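Local coordinates for putative exported protein (Burkholderia pseudomallei, PDB 4JGB) that is of unknown function but has a Rossmann-type fold of the NAD(P)H-binding family and possibly acts as an oxidoreductase on CH-NH groups, at residues A[152-157]-A[192-197]. Residues are numbered along the deposited sequence; the frame is centred on the assembly and turned at random.
Sequences TFFSPA and AIAFVD
Phe-154, on strand 150-155 of a Rossmann-type sheet, reaches across to helix 188-201 and lays its ring against Ala-194 and Phe-195. The contact is buried and made mainly of carbon atoms, a piece of the alpha/beta core in which a helix packs on one face of the central sheet. CB of Phe-154 points toward the helix, and with CG anti to the backbone N (chi1 -153°) the ring lies across the gap and its far end meets the helix: CZ lies 3.6 Å from CB of Ala-194. The neighbouring CE2 comes equally close to the helix backbone, 3.6 Å from the carbonyl O of Ala-194, and CA of Phe-195 sits over one face of the ring. Ala-194 thus meets the ring with both its methyl and its carbonyl O.

Phe-195 runs the other way. Its CG is likewise anti to the backbone N (chi1 -173°), and the two phenylalanine side chains pass one another in opposite directions. Their rings lie obliquely, planes at 39° and centroids 5.9 Å apart. Beyond this pair, Phe-195 also touches Val-103 and Val-105 of the adjacent strand 101-105 and Ile-21 of helix 16-27, while Ala-194 rests on Ala-211 of strand 207-212. One turn back along the helix, Tyr-191 meets the Phe-154 ring nearly at right angles and hydrogen-bonds through its OH to the carbonyl O of Phe-154. At the base of the Phe-154 side chain, CB lies 4.0 Å from CD2 of Phe-195.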
loop_
_atom_site.group_PDB
_atom_site.type_symbol
_atom_site.label_atom_id
_atom_site.label_comp_id
_atom_site.label_asym_id
_atom_site.label_seq_id
_atom_site.Cartn_x
_atom_site.Cartn_y
_atom_site.Cartn_z
ATOM N N THR A 152 1.806 -0.942 7.969
ATOM C CA THR A 152 2.867 -0.301 7.202
ATOM C C THR A 152 2.214 0.573 6.135
ATOM O O THR A 152 1.304 0.130 5.426
ATOM C CB THR A 152 3.790 -1.348 6.526
ATOM O OG1 THR A 152 4.610 -1.945 7.528
ATOM C CG2 THR A 152 4.738 -0.676 5.496
ATOM N N PHE A 153 2.659 1.820 6.028
ATOM C CA PHE A 153 2.098 2.732 5.051
ATOM C C PHE A 153 3.175 2.832 3.981
ATOM O O PHE A 153 4.185 3.507 4.187
ATOM C CB PHE A 153 1.835 4.053 5.750
ATOM C CG PHE A 153 1.300 5.151 4.867
ATOM C CD1 PHE A 153 -0.063 5.230 4.563
ATOM C CD2 PHE A 153 2.151 6.160 4.402
ATOM C CE1 PHE A 153 -0.544 6.282 3.782
ATOM C CE2 PHE A 153 1.669 7.200 3.607
ATOM C CZ PHE A 153 0.319 7.263 3.302
ATOM N N PHE A 154 2.993 2.105 2.881
ATOM C CA PHE A 154 4.066 1.857 1.921
ATOM C C PHE A 154 3.910 2.738 0.682
ATOM O O PHE A 154 3.257 2.318 -0.252
ATOM C CB PHE A 154 4.118 0.357 1.492
ATOM C CG PHE A 154 5.512 -0.108 1.066
ATOM C CD1 PHE A 154 6.200 0.533 0.027
ATOM C CD2 PHE A 154 6.142 -1.161 1.723
ATOM C CE1 PHE A 154 7.479 0.161 -0.322
ATOM C CE2 PHE A 154 7.418 -1.564 1.360
ATOM C CZ PHE A 154 8.092 -0.908 0.332
ATOM N N SER A 155 4.502 3.943 0.669
ATOM C CA SER A 155 4.355 4.875 -0.472
ATOM C C SER A 155 5.213 4.510 -1.667
ATOM O O SER A 155 6.383 4.167 -1.493
ATOM C CB SER A 155 4.693 6.331 -0.083
ATOM O OG SER A 155 3.858 6.749 0.991
ATOM N N PRO A 156 4.632 4.587 -2.874
ATOM C CA PRO A 156 5.391 4.442 -4.105
ATOM C C PRO A 156 6.292 5.642 -4.241
ATOM O O PRO A 156 6.073 6.673 -3.577
ATOM C CB PRO A 156 4.315 4.563 -5.236
ATOM C CG PRO A 156 2.990 4.479 -4.563
ATOM C CD PRO A 156 3.208 4.883 -3.117
ATOM N N ALA A 157 7.294 5.499 -5.100
ATOM C CA ALA A 157 8.102 6.623 -5.523
ATOM C C ALA A 157 7.243 7.647 -6.280
ATOM O O ALA A 157 6.122 7.339 -6.688
ATOM C CB ALA A 157 9.228 6.110 -6.409
ATOM N N ALA A 192 6.235 -3.883 -6.261
ATOM C CA ALA A 192 5.579 -5.103 -5.794
ATOM C C ALA A 192 6.596 -6.058 -5.068
ATOM O O ALA A 192 6.291 -6.628 -4.016
ATOM C CB ALA A 192 4.879 -5.802 -6.967
ATOM N N ILE A 193 7.798 -6.221 -5.612
ATOM C CA ILE A 193 8.847 -6.953 -4.858
ATOM C C ILE A 193 8.997 -6.340 -3.452
ATOM O O ILE A 193 8.890 -7.047 -2.475
ATOM C CB ILE A 193 10.204 -7.033 -5.609
ATOM C CG1 ILE A 193 10.017 -7.834 -6.927
ATOM C CG2 ILE A 193 11.281 -7.651 -4.686
ATOM C CD1 ILE A 193 11.224 -8.038 -7.816
ATOM N N ALA A 194 9.255 -5.042 -3.366
ATOM C CA ALA A 194 9.363 -4.345 -2.077
ATOM C C ALA A 194 8.186 -4.569 -1.123
ATOM O O ALA A 194 8.385 -4.806 0.088
ATOM C CB ALA A 194 9.605 -2.849 -2.277
ATOM N N PHE A 195 6.971 -4.509 -1.676
ATOM C CA PHE A 195 5.744 -4.467 -0.898
ATOM C C PHE A 195 5.574 -5.849 -0.278
ATOM O O PHE A 195 5.368 -5.986 0.947
ATOM C CB PHE A 195 4.558 -4.102 -1.830
ATOM C CG PHE A 195 3.243 -3.856 -1.125
ATOM C CD1 PHE A 195 2.422 -4.920 -0.734
ATOM C CD2 PHE A 195 2.773 -2.557 -0.938
ATOM C CE1 PHE A 195 1.185 -4.687 -0.146
ATOM C CE2 PHE A 195 1.528 -2.329 -0.338
ATOM C CZ PHE A 195 0.731 -3.401 0.038
ATOM N N VAL A 196 5.718 -6.877 -1.116
ATOM C CA VAL A 196 5.588 -8.261 -0.646
ATOM C C VAL A 196 6.779 -8.664 0.268
ATOM O O VAL A 196 6.594 -9.430 1.220
ATOM C CB VAL A 196 5.408 -9.243 -1.842
ATOM C CG1 VAL A 196 5.445 -10.683 -1.355
ATOM C CG2 VAL A 196 4.099 -8.978 -2.617
ATOM N N ASP A 197 7.987 -8.147 0.011
ATOM C CA ASP A 197 9.140 -8.398 0.935
ATOM C C ASP A 197 8.757 -7.845 2.315
ATOM O O ASP A 197 9.056 -8.442 3.353
ATOM C CB ASP A 197 10.444 -7.670 0.507
ATOM C CG ASP A 197 11.172 -8.321 -0.666
ATOM O OD1 ASP A 197 10.912 -9.476 -1.052
ATOM O OD2 ASP A 197 12.064 -7.640 -1.200
#